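Local coordinates for beta-lactamase (Serratia marcescens, PDB 5X5G), which probably hydrolyses beta-lactam antibiotics to substituted beta-amino acids, as other class-A beta-lactamases do, at residues 47-52 against 145-150; 81-86 against 111-116; 106-111 against 213-218. All coordinates share one frame; numbering follows the deposited sequence.

Overall arrangement
The three contacts lie about 11 Å apart, centre to centre, around one inhibitor molecule, an example of an active site assembled from distant parts of one chain. Interaction 1 joins the start of helix 49-63 to helix 147-151. Interaction 2 is nested within the loop that interaction 1 closes and sets the turn before helix 86-90 against the start of helix 113-123. Interaction 3 crosses both along the chain, linking the end of helix 100-109 to strand 212-218, outermost in the five-stranded antiparallel sheet. Interactions 2 and 3 share Ser111, and Lys50 of interaction 1 bonds to Asn113. This places the inhibitor between the helical part and the sheet, consistent with the class-A active-site cleft.

Interaction 1: residues 47-52 against 145-150; sequences STYKFH and ATEEEM. With NA (sodium ion), chain E; OP0 ((2S,5R)-N-(2-aminoethoxy)-1-formyl-5-[(sulfooxy)amino]piperidine-2-carboxamide), chain F.
A chi1 of 86° sets the CG of Tyr49 between its backbone N and carbonyl carbon, aiming the ring at 145-150, while Glu147 folds at chi2 (-74°) to bring its carboxylate beside Lys50. The contact holds what fits the SxxK motif of serine beta-lactamases, Ser47 and Lys50 at the start of helix 49-63, facing helix 147-151. Tyr49 OH donates to Ala145 O over 2.7 Å, in the carbonyl plane and on a lone pair. Met150 comes from the opposite direction, its CE 3.9 Å from Tyr49 CZ. Glu147 OE2 sits near the edge of the tyrosine ring, the carboxylate turned 76° from it. Extended beyond CG, Lys50 crosses Glu147 at about a right angle: its CE lies 3.4 Å from OE2, whereas the salt bridge from NZ to OE2 is long, at 3.9 Å. Lys50 NZ finds a stronger partner in Asn113 OD1 and also donates to Ser47 OG. A capping box of Thr146 and Glu149 starts the helix, and Met150 O helps bind a sodium ion. Ser47 OG is joined covalently to C1 of the ring-opened inhibitor, at 1.5 Å, and Ser47 N donates to the inhibitor's O8 over 2.9 Å.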
loop_
_atom_site.group_PDB
_atom_site.type_symbol
_atom_site.label_atom_id
_atom_site.label_comp_id
_atom_site.label_asym_id
_atom_site.label_seq_id
_atom_site.Cartn_x
_atom_site.Cartn_y
_atom_site.Cartn_z
ATOM N N SER A 47 4.786 1.503 11.446
ATOM C CA SER A 47 5.955 0.921 10.807
ATOM C C SER A 47 7.255 1.144 11.569
ATOM O O SER A 47 8.259 0.528 11.225
ATOM C CB SER A 47 6.153 1.441 9.387
ATOM O OG SER A 47 5.167 0.928 8.536
ATOM N N THR A 48 7.260 1.989 12.600
ATOM C CA THR A 48 8.494 2.187 13.359
ATOM C C THR A 48 9.037 0.905 13.956
ATOM O O THR A 48 10.219 0.815 14.192
ATOM C CB THR A 48 8.406 3.328 14.419
ATOM O OG1 THR A 48 7.424 3.003 15.421
ATOM C CG2 THR A 48 8.044 4.703 13.697
ATOM N N TYR A 49 8.182 -0.083 14.189
ATOM C CA TYR A 49 8.577 -1.295 14.820
ATOM C C TYR A 49 9.277 -2.241 13.863
ATOM O O TYR A 49 9.845 -3.231 14.333
ATOM C CB TYR A 49 7.410 -1.962 15.583
ATOM C CG TYR A 49 6.477 -2.879 14.787
ATOM C CD1 TYR A 49 6.224 -2.669 13.428
ATOM C CD2 TYR A 49 5.710 -3.822 15.447
ATOM C CE1 TYR A 49 5.309 -3.428 12.745
ATOM C CE2 TYR A 49 4.774 -4.590 14.774
ATOM C CZ TYR A 49 4.584 -4.398 13.406
ATOM O OH TYR A 49 3.705 -5.202 12.722
ATOM N N LYS A 50 9.419 -1.846 12.599
ATOM C CA LYS A 50 10.300 -2.564 11.678
ATOM C C LYS A 50 11.773 -2.379 12.036
ATOM O O LYS A 50 12.573 -3.256 11.787
ATOM C CB LYS A 50 10.004 -2.180 10.214
ATOM C CG LYS A 50 8.575 -2.622 9.778
ATOM C CD LYS A 50 8.055 -1.898 8.564
ATOM C CE LYS A 50 6.616 -2.306 8.263
ATOM N NZ LYS A 50 6.210 -1.632 7.008
ATOM N N PHE A 51 12.095 -1.321 12.777
ATOM C CA PHE A 51 13.437 -1.146 13.348
ATOM C C PHE A 51 13.723 -2.266 14.352
ATOM O O PHE A 51 14.704 -2.990 14.214
ATOM C CB PHE A 51 13.552 0.218 14.045
ATOM C CG PHE A 51 14.820 0.388 14.842
ATOM C CD1 PHE A 51 16.065 0.287 14.231
ATOM C CD2 PHE A 51 14.768 0.638 16.214
ATOM C CE1 PHE A 51 17.227 0.470 14.967
ATOM C CE2 PHE A 51 15.939 0.738 16.958
ATOM C CZ PHE A 51 17.156 0.663 16.331
ATOM N N HIS A 52 12.782 -2.458 15.271
ATOM C CA HIS A 52 12.887 -3.464 16.314
ATOM C C HIS A 52 12.959 -4.866 15.702
ATOM O O HIS A 52 13.760 -5.692 16.136
ATOM C CB HIS A 52 11.669 -3.412 17.228
ATOM C CG HIS A 52 11.352 -2.050 17.763
ATOM N ND1 HIS A 52 11.097 -0.962 16.949
ATOM C CD2 HIS A 52 11.162 -1.627 19.024
ATOM C CE1 HIS A 52 10.864 0.093 17.703
ATOM N NE2 HIS A 52 10.905 -0.283 18.967
ATOM N N ALA A 145 1.493 -7.522 17.122
ATOM C CA ALA A 145 0.693 -7.752 15.914
ATOM C C ALA A 145 1.526 -7.526 14.644
ATOM O O ALA A 145 2.309 -6.569 14.564
ATOM C CB ALA A 145 -0.546 -6.871 15.882
ATOM N N THR A 146 1.346 -8.426 13.674
ATOM C CA THR A 146 2.000 -8.342 12.368
ATOM C C THR A 146 1.290 -7.278 11.563
ATOM O O THR A 146 0.221 -6.780 11.952
ATOM C CB THR A 146 1.896 -9.662 11.566
ATOM O OG1 THR A 146 0.503 -9.978 11.370
ATOM C CG2 THR A 146 2.589 -10.809 12.284
ATOM N N GLU A 147 1.871 -6.912 10.430
ATOM C CA GLU A 147 1.202 -5.984 9.551
ATOM C C GLU A 147 -0.144 -6.566 9.087
ATOM O O GLU A 147 -1.122 -5.865 9.059
ATOM C CB GLU A 147 2.073 -5.579 8.346
ATOM C CG GLU A 147 3.184 -4.601 8.724
ATOM C CD GLU A 147 2.677 -3.194 8.985
ATOM O OE1 GLU A 147 1.507 -2.845 8.606
ATOM O OE2 GLU A 147 3.457 -2.443 9.611
ATOM N N GLU A 148 -0.196 -7.828 8.721
ATOM C CA GLU A 148 -1.458 -8.415 8.320
ATOM C C GLU A 148 -2.531 -8.312 9.424
ATOM O O GLU A 148 -3.699 -8.086 9.143
ATOM C CB GLU A 148 -1.245 -9.878 7.976
ATOM C CG GLU A 148 -2.528 -10.632 7.654
ATOM C CD GLU A 148 -2.257 -12.039 7.141
ATOM O OE1 GLU A 148 -1.134 -12.542 7.352
ATOM O OE2 GLU A 148 -3.165 -12.645 6.537
ATOM N N GLU A 149 -2.141 -8.577 10.659
ATOM C CA GLU A 149 -3.043 -8.444 11.804
ATOM C C GLU A 149 -3.567 -7.040 12.010
ATOM O O GLU A 149 -4.771 -6.850 12.264
ATOM C CB GLU A 149 -2.402 -9.010 13.084
ATOM C CG GLU A 149 -2.204 -10.503 13.007
ATOM C CD GLU A 149 -1.386 -11.098 14.130
ATOM O OE1 GLU A 149 -0.461 -10.452 14.667
ATOM O OE2 GLU A 149 -1.549 -12.311 14.370
ATOM N N MET A 150 -2.693 -6.050 11.849
ATOM C CA MET A 150 -3.086 -4.677 11.980
ATOM C C MET A 150 -4.050 -4.252 10.883
ATOM O O MET A 150 -4.911 -3.385 11.106
ATOM C CB MET A 150 -1.856 -3.740 11.959
ATOM C CG MET A 150 -1.082 -3.667 13.278
ATOM S SD MET A 150 0.081 -2.272 13.398
ATOM C CE MET A 150 1.292 -2.637 12.136
HETATM NA NA NA E . -4.832 -1.442 13.180
HETATM C C1 OP0 F . 4.035 1.850 8.086
HETATM O O8 OP0 F . 3.763 2.649 8.984
HETATM N N14 OP0 F . 3.247 1.578 7.153
HETATM C C2 OP0 F . 1.903 2.119 7.068
HETATM C C3 OP0 F . 0.950 0.985 6.939
HETATM N N15 OP0 F . -0.160 1.241 6.264
HETATM O O9 OP0 F . 1.222 -0.084 7.520
HETATM C C7 OP0 F . 3.702 0.882 5.989
HETATM C C6 OP0 F . 3.876 1.925 4.918
HETATM C C5 OP0 F . 2.508 2.540 4.629
HETATM C C4 OP0 F . 1.866 3.105 5.902
HETATM N N16 OP0 F . 4.972 2.883 5.266
HETATM S S17 OP0 F . 5.555 4.822 6.531
HETATM O O10 OP0 F . 4.526 4.033 5.774
HETATM O O13 OP0 F . 5.036 5.869 7.343
HETATM O O12 OP0 F . 6.309 5.467 5.504
HETATM O O11 OP0 F . 6.389 3.773 7.418
HETATM N N21 OP0 F . -3.334 -0.956 8.557
HETATM C C22 OP0 F . -2.445 0.224 8.391
HETATM C C23 OP0 F . -2.370 0.745 6.955
HETATM O O24 OP0 F . -1.157 0.359 6.307
HETATM O O HOH W 1 -3.271 -0.090 11.173
#

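Interaction 2: residues 81-86 against 111-116; sequences PNTWSP and SDNNGC. With OP0 ((2S,5R)-N-(2-aminoethoxy)-1-formyl-5-[(sulfooxy)amino]piperidine-2-carboxamide), chain F; OP0 ((2S,5R)-N-(2-aminoethoxy)-1-formyl-5-[(sulfooxy)amino]piperidine-2-carboxamide), chain B.
The indole of Trp84 overlaps the piperidine ring of the inhibitor bound to Ser47 with one face and meets the backbone of Ser111 with its edge. Pro86 CD lies over the opposite face of the Trp84 ring, 3.5 Å above its plane and offset toward the rim. At the edge, Trp84 CD1 lies 3.0 Å from Ser111 O, but the indole NE1 spends its hydrogen on His110 O. Held in this way, the ring forms a wall of the inhibitor's pocket. Asn113 is gripped at both its backbone and its amide. Asn113 N donates to Trp84 O over 3.0 Å, and its ND2 reaches Thr83 OG1, 2.7 Å away in the amide plane. The threonine hydroxyl is brought there by a chi1 of -167°, which puts OG1 trans to the backbone N. Asn113 ND2 also donates to the inhibitor's O9, at 3.2 Å, and OD1 accepts from Lys50 NZ, so the rotation of the amide is fixed from both ends. Next to it, two helix starts share their caps. Ser85, N-cap of helix 86-90, donates from OG to the syn side of Asp112 OD2, 2.8 Å away and somewhat out of the carboxylate plane, and accepts from Asn114 ND2 over 3.0 Å. Asp112, N-cap of helix 113-123, takes Gly115 N on OD1 at 2.7 Å, and Leu87 N on OD2. The run Ser111-Asp112-Asn113 fits the SDN motif that class-A beta-lactamases place between their two domains, at the wall of the active site.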
loop_
_atom_site.group_PDB
_atom_site.type_symbol
_atom_site.label_atom_id
_atom_site.label_comp_id
_atom_site.label_asym_id
_atom_site.label_seq_id
_atom_site.Cartn_x
_atom_site.Cartn_y
_atom_site.Cartn_z
ATOM N N PRO A 81 -1.402 -8.257 -1.988
ATOM C CA PRO A 81 -1.736 -7.056 -2.754
ATOM C C PRO A 81 -2.364 -5.958 -1.921
ATOM O O PRO A 81 -2.481 -4.810 -2.379
ATOM C CB PRO A 81 -2.781 -7.557 -3.748
ATOM C CG PRO A 81 -3.486 -8.656 -3.009
ATOM C CD PRO A 81 -2.460 -9.288 -2.092
ATOM N N ASN A 82 -2.896 -6.335 -0.768
ATOM C CA ASN A 82 -3.721 -5.451 -0.014
ATOM C C ASN A 82 -2.873 -4.737 1.016
ATOM O O ASN A 82 -3.227 -4.750 2.189
ATOM C CB ASN A 82 -4.860 -6.242 0.661
ATOM C CG ASN A 82 -4.403 -7.587 1.227
ATOM O OD1 ASN A 82 -4.977 -8.626 0.914
ATOM N ND2 ASN A 82 -3.366 -7.569 2.047
ATOM N N THR A 83 -1.743 -4.142 0.588
ATOM C CA THR A 83 -0.860 -3.427 1.513
ATOM C C THR A 83 0.329 -2.690 0.807
ATOM O O THR A 83 0.718 -3.034 -0.320
ATOM C CB THR A 83 -0.382 -4.417 2.575
ATOM O OG1 THR A 83 0.223 -3.714 3.639
ATOM C CG2 THR A 83 0.626 -5.435 1.988
ATOM N N TRP A 84 0.880 -1.650 1.446
ATOM C CA TRP A 84 2.062 -0.988 0.923
ATOM C C TRP A 84 3.199 -1.989 0.789
ATOM O O TRP A 84 3.652 -2.534 1.795
ATOM C CB TRP A 84 2.495 0.169 1.824
ATOM C CG TRP A 84 3.841 0.729 1.557
ATOM C CD1 TRP A 84 5.028 0.292 2.092
ATOM C CD2 TRP A 84 4.178 1.859 0.723
ATOM N NE1 TRP A 84 6.054 1.095 1.673
ATOM C CE2 TRP A 84 5.576 2.014 0.780
ATOM C CE3 TRP A 84 3.445 2.675 -0.153
ATOM C CZ2 TRP A 84 6.253 2.989 0.051
ATOM C CZ3 TRP A 84 4.114 3.606 -0.892
ATOM C CH2 TRP A 84 5.505 3.780 -0.768
ATOM N N SER A 85 3.697 -2.153 -0.442
ATOM C CA SER A 85 4.763 -3.146 -0.750
ATOM C C SER A 85 5.468 -2.880 -2.091
ATOM O O SER A 85 5.154 -3.472 -3.119
ATOM C CB SER A 85 4.248 -4.562 -0.683
ATOM O OG SER A 85 5.248 -5.528 -0.904
ATOM N N PRO A 86 6.537 -2.106 -2.031
ATOM C CA PRO A 86 7.432 -2.033 -3.172
ATOM C C PRO A 86 7.955 -3.404 -3.591
ATOM O O PRO A 86 8.119 -3.616 -4.787
ATOM C CB PRO A 86 8.572 -1.108 -2.674
ATOM C CG PRO A 86 7.933 -0.290 -1.600
ATOM C CD PRO A 86 6.921 -1.187 -0.941
ATOM N N SER A 111 9.881 0.667 3.918
ATOM C CA SER A 111 8.735 0.295 4.776
ATOM C C SER A 111 7.850 -0.816 4.231
ATOM O O SER A 111 6.617 -0.750 4.351
ATOM C CB SER A 111 7.888 1.545 5.097
ATOM O OG SER A 111 7.410 1.480 6.420
ATOM N N ASP A 112 8.440 -1.827 3.589
ATOM C CA ASP A 112 7.618 -2.853 2.998
ATOM C C ASP A 112 6.833 -3.630 4.053
ATOM O O ASP A 112 7.424 -4.216 4.998
ATOM C CB ASP A 112 8.440 -3.781 2.116
ATOM C CG ASP A 112 7.584 -4.579 1.175
ATOM O OD1 ASP A 112 6.973 -5.531 1.643
ATOM O OD2 ASP A 112 7.562 -4.291 -0.040
ATOM N N ASN A 113 5.507 -3.694 3.875
ATOM C CA ASN A 113 4.634 -4.438 4.822
ATOM C C ASN A 113 4.729 -5.944 4.690
ATOM O O ASN A 113 4.730 -6.686 5.706
ATOM C CB ASN A 113 3.150 -4.015 4.707
ATOM C CG ASN A 113 2.861 -2.679 5.396
ATOM O OD1 ASN A 113 3.659 -2.218 6.222
ATOM N ND2 ASN A 113 1.730 -2.022 5.028
ATOM N N ASN A 114 4.871 -6.412 3.453
ATOM C CA ASN A 114 5.110 -7.828 3.222
ATOM C C ASN A 114 6.456 -8.290 3.734
ATOM O O ASN A 114 6.556 -9.346 4.331
ATOM C CB ASN A 114 4.951 -8.130 1.734
ATOM C CG ASN A 114 3.496 -8.075 1.309
ATOM O OD1 ASN A 114 2.640 -8.586 2.023
ATOM N ND2 ASN A 114 3.208 -7.457 0.184
ATOM N N GLY A 115 7.509 -7.560 3.418
ATOM C CA GLY A 115 8.815 -7.869 3.974
ATOM C C GLY A 115 8.808 -7.990 5.480
ATOM O O GLY A 115 9.343 -8.932 6.049
ATOM N N CYS A 116 8.120 -7.065 6.132
ATOM C CA CYS A 116 7.947 -7.094 7.578
ATOM C C CYS A 116 7.409 -8.461 8.066
ATOM O O CYS A 116 7.989 -9.108 8.969
ATOM C CB CYS A 116 7.014 -5.978 7.984
ATOM S SG CYS A 116 6.631 -5.963 9.743
HETATM C C1 OP0 F . 4.035 1.850 8.086
HETATM O O8 OP0 F . 3.763 2.649 8.984
HETATM N N14 OP0 F . 3.247 1.578 7.153
HETATM C C2 OP0 F . 1.903 2.119 7.068
HETATM C C3 OP0 F . 0.950 0.985 6.939
HETATM N N15 OP0 F . -0.160 1.241 6.264
HETATM O O9 OP0 F . 1.222 -0.084 7.520
HETATM C C7 OP0 F . 3.702 0.882 5.989
HETATM C C6 OP0 F . 3.876 1.925 4.918
HETATM C C5 OP0 F . 2.508 2.540 4.629
HETATM C C4 OP0 F . 1.866 3.105 5.902
HETATM N N16 OP0 F . 4.972 2.883 5.266
HETATM S S17 OP0 F . 5.555 4.822 6.531
HETATM O O10 OP0 F . 4.526 4.033 5.774
HETATM O O13 OP0 F . 5.036 5.869 7.343
HETATM O O12 OP0 F . 6.309 5.467 5.504
HETATM O O11 OP0 F . 6.389 3.773 7.418
HETATM N N21 OP0 F . -3.334 -0.956 8.557
HETATM C C22 OP0 F . -2.445 0.224 8.391
HETATM C C23 OP0 F . -2.370 0.745 6.955
HETATM O O24 OP0 F . -1.157 0.359 6.307
HETATM C C1 OP0 B . -7.029 -2.033 -5.616
HETATM O O8 OP0 B . -7.902 -2.903 -5.570
HETATM N N14 OP0 B . -6.283 -1.764 -4.649
HETATM C C2 OP0 B . -6.412 -2.395 -3.348
HETATM C C3 OP0 B . -6.548 -1.328 -2.322
HETATM N N15 OP0 B . -6.076 -1.623 -1.121
HETATM O O9 OP0 B . -7.143 -0.278 -2.636
HETATM C C7 OP0 B . -5.109 -0.968 -4.829
HETATM C C6 OP0 B . -3.950 -1.930 -4.857
HETATM C C5 OP0 B . -3.880 -2.624 -3.498
HETATM C C4 OP0 B . -5.206 -3.310 -3.147
HETATM N N16 OP0 B . -4.017 -2.825 -6.055
HETATM S S17 OP0 B . -5.005 -4.788 -6.985
HETATM O O10 OP0 B . -4.514 -4.032 -5.784
HETATM O O13 OP0 B . -5.822 -5.918 -6.695
HETATM O O12 OP0 B . -3.811 -5.314 -7.565
HETATM O O11 OP0 B . -5.794 -3.737 -7.909
HETATM N N21 OP0 B . -9.077 0.196 1.681
HETATM C C22 OP0 B . -8.662 -0.904 0.771
HETATM C C23 OP0 B . -7.203 -1.331 0.942
HETATM O O24 OP0 B . -6.369 -0.820 -0.099
#

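Interaction 3: residues 106-111 against 213-218; sequences STVSHS and AHKTGS. With OP0 ((2S,5R)-N-(2-aminoethoxy)-1-formyl-5-[(sulfooxy)amino]piperidine-2-carboxamide), chain F.
From its CB, Lys215 reaches toward helix 100-109: CG leaves trans to the backbone N (chi1 178°), and a bend at chi2 (82°) carries CD to within 3.4 Å of Val108 O. CE stays beside that same carbonyl, and a second bend, at chi4, turns NZ toward Ser111. There Lys215 NZ has three partners: it donates to Ser111 OG over 2.9 Å, to Thr216 O of its own strand over 2.8 Å, from 26° off that carbonyl plane, and to a water that in turn donates to Val108 O. Ser111 OG passes its own hydrogen to the inhibitor's sulfate oxygen O11, 2.7 Å away. Further along strand 212-218, Ser218 N donates to the inhibitor's O8 over 2.8 Å, completing with Ser47 N what fits an oxyanion hole. Ser218 OG, also held by Arg201, lies doubtfully close to the sulfate group's O13. Thr216 OG1 bonds to Thr197 and only weakly, not settled between O11 and O12, to the inhibitor's sulfate group. Lys215-Thr216-Gly217 fits the KTG motif of the family, and its lysine and nearby hydroxyls suit an anion: the inhibitor's sulfate group probably sits where the carboxylate of a beta-lactam would.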
loop_
_atom_site.group_PDB
_atom_site.type_symbol
_atom_site.label_atom_id
_atom_site.label_comp_id
_atom_site.label_asym_id
_atom_site.label_seq_id
_atom_site.Cartn_x
_atom_site.Cartn_y
_atom_site.Cartn_z
ATOM N N SER A 106 14.296 -3.427 1.945
ATOM C CA SER A 106 12.965 -3.002 1.486
ATOM C C SER A 106 12.079 -2.768 2.710
ATOM O O SER A 106 11.345 -1.789 2.774
ATOM C CB SER A 106 12.323 -4.073 0.601
ATOM O OG SER A 106 11.099 -3.585 0.052
ATOM N N THR A 107 12.195 -3.648 3.691
ATOM C CA THR A 107 11.397 -3.540 4.925
ATOM C C THR A 107 11.698 -2.261 5.698
ATOM O O THR A 107 10.765 -1.582 6.163
ATOM C CB THR A 107 11.540 -4.796 5.821
ATOM O OG1 THR A 107 11.066 -5.956 5.108
ATOM C CG2 THR A 107 10.690 -4.700 7.057
ATOM N N VAL A 108 12.994 -1.963 5.907
ATOM C CA VAL A 108 13.359 -0.806 6.720
ATOM C C VAL A 108 13.347 0.487 5.886
ATOM O O VAL A 108 12.679 1.469 6.281
ATOM C CB VAL A 108 14.745 -1.001 7.385
ATOM C CG1 VAL A 108 15.205 0.256 8.073
ATOM C CG2 VAL A 108 14.673 -2.145 8.361
ATOM N N SER A 109 14.100 0.511 4.774
ATOM C CA SER A 109 14.317 1.772 4.022
ATOM C C SER A 109 13.045 2.202 3.238
ATOM O O SER A 109 12.803 3.396 3.078
ATOM C CB SER A 109 15.504 1.690 3.045
ATOM O OG SER A 109 16.693 1.381 3.734
ATOM N N HIS A 110 12.310 1.228 2.724
ATOM C CA HIS A 110 11.082 1.478 1.962
ATOM C C HIS A 110 9.775 1.022 2.644
ATOM O O HIS A 110 8.680 1.156 2.043
ATOM C CB HIS A 110 11.197 0.854 0.586
ATOM C CG HIS A 110 12.174 1.550 -0.297
ATOM N ND1 HIS A 110 13.530 1.299 -0.230
ATOM C CD2 HIS A 110 12.005 2.503 -1.245
ATOM C CE1 HIS A 110 14.154 2.058 -1.117
ATOM N NE2 HIS A 110 13.253 2.817 -1.730
ATOM N N SER A 111 9.881 0.667 3.918
ATOM C CA SER A 111 8.735 0.295 4.776
ATOM C C SER A 111 7.850 -0.816 4.231
ATOM O O SER A 111 6.617 -0.750 4.351
ATOM C CB SER A 111 7.888 1.545 5.097
ATOM O OG SER A 111 7.410 1.480 6.420
ATOM N N ALA A 213 19.584 8.804 10.247
ATOM C CA ALA A 213 19.304 7.389 10.160
ATOM C C ALA A 213 17.939 7.160 10.855
ATOM O O ALA A 213 17.826 7.388 12.073
ATOM C CB ALA A 213 20.410 6.642 10.891
ATOM N N HIS A 214 16.898 6.814 10.103
ATOM C CA HIS A 214 15.564 6.821 10.655
ATOM C C HIS A 214 14.595 5.776 10.121
ATOM O O HIS A 214 14.813 5.158 9.058
ATOM C CB HIS A 214 14.982 8.213 10.515
ATOM C CG HIS A 214 14.589 8.574 9.120
ATOM N ND1 HIS A 214 13.279 8.832 8.766
ATOM C CD2 HIS A 214 15.331 8.790 8.007
ATOM C CE1 HIS A 214 13.229 9.138 7.476
ATOM N NE2 HIS A 214 14.462 9.162 7.001
ATOM N N LYS A 215 13.435 5.723 10.777
ATOM C CA LYS A 215 12.343 4.853 10.371
ATOM C C LYS A 215 11.008 5.519 10.649
ATOM O O LYS A 215 10.699 5.901 11.798
ATOM C CB LYS A 215 12.418 3.483 11.094
ATOM C CG LYS A 215 11.257 2.543 10.749
ATOM C CD LYS A 215 11.483 1.798 9.429
ATOM C CE LYS A 215 10.228 1.332 8.684
ATOM N NZ LYS A 215 9.456 2.480 8.164
ATOM N N THR A 216 10.191 5.578 9.605
ATOM C CA THR A 216 8.906 6.207 9.684
ATOM C C THR A 216 7.839 5.228 10.138
ATOM O O THR A 216 8.013 4.000 10.087
ATOM C CB THR A 216 8.494 6.773 8.314
ATOM O OG1 THR A 216 8.643 5.776 7.316
ATOM C CG2 THR A 216 9.358 7.950 7.951
ATOM N N GLY A 217 6.671 5.766 10.429
ATOM C CA GLY A 217 5.443 4.950 10.451
ATOM C C GLY A 217 4.244 5.854 10.282
ATOM O O GLY A 217 4.247 6.995 10.781
ATOM N N SER A 218 3.168 5.278 9.729
ATOM C CA SER A 218 1.940 6.013 9.437
ATOM C C SER A 218 0.781 5.035 9.544
ATOM O O SER A 218 0.919 3.871 9.143
ATOM C CB SER A 218 1.941 6.561 7.988
ATOM O OG SER A 218 3.078 7.315 7.693
HETATM C C1 OP0 F . 4.035 1.850 8.086
HETATM O O8 OP0 F . 3.763 2.649 8.984
HETATM N N14 OP0 F . 3.247 1.578 7.153
HETATM C C2 OP0 F . 1.903 2.119 7.068
HETATM C C3 OP0 F . 0.950 0.985 6.939
HETATM N N15 OP0 F . -0.160 1.241 6.264
HETATM O O9 OP0 F . 1.222 -0.084 7.520
HETATM C C7 OP0 F . 3.702 0.882 5.989
HETATM C C6 OP0 F . 3.876 1.925 4.918
HETATM C C5 OP0 F . 2.508 2.540 4.629
HETATM C C4 OP0 F . 1.866 3.105 5.902
HETATM N N16 OP0 F . 4.972 2.883 5.266
HETATM S S17 OP0 F . 5.555 4.822 6.531
HETATM O O10 OP0 F . 4.526 4.033 5.774
HETATM O O13 OP0 F . 5.036 5.869 7.343
HETATM O O12 OP0 F . 6.309 5.467 5.504
HETATM O O11 OP0 F . 6.389 3.773 7.418
HETATM N N21 OP0 F . -3.334 -0.956 8.557
HETATM C C22 OP0 F . -2.445 0.224 8.391
HETATM C C23 OP0 F . -2.370 0.745 6.955
HETATM O O24 OP0 F . -1.157 0.359 6.307
HETATM O O HOH W 2 11.185 3.969 6.558
#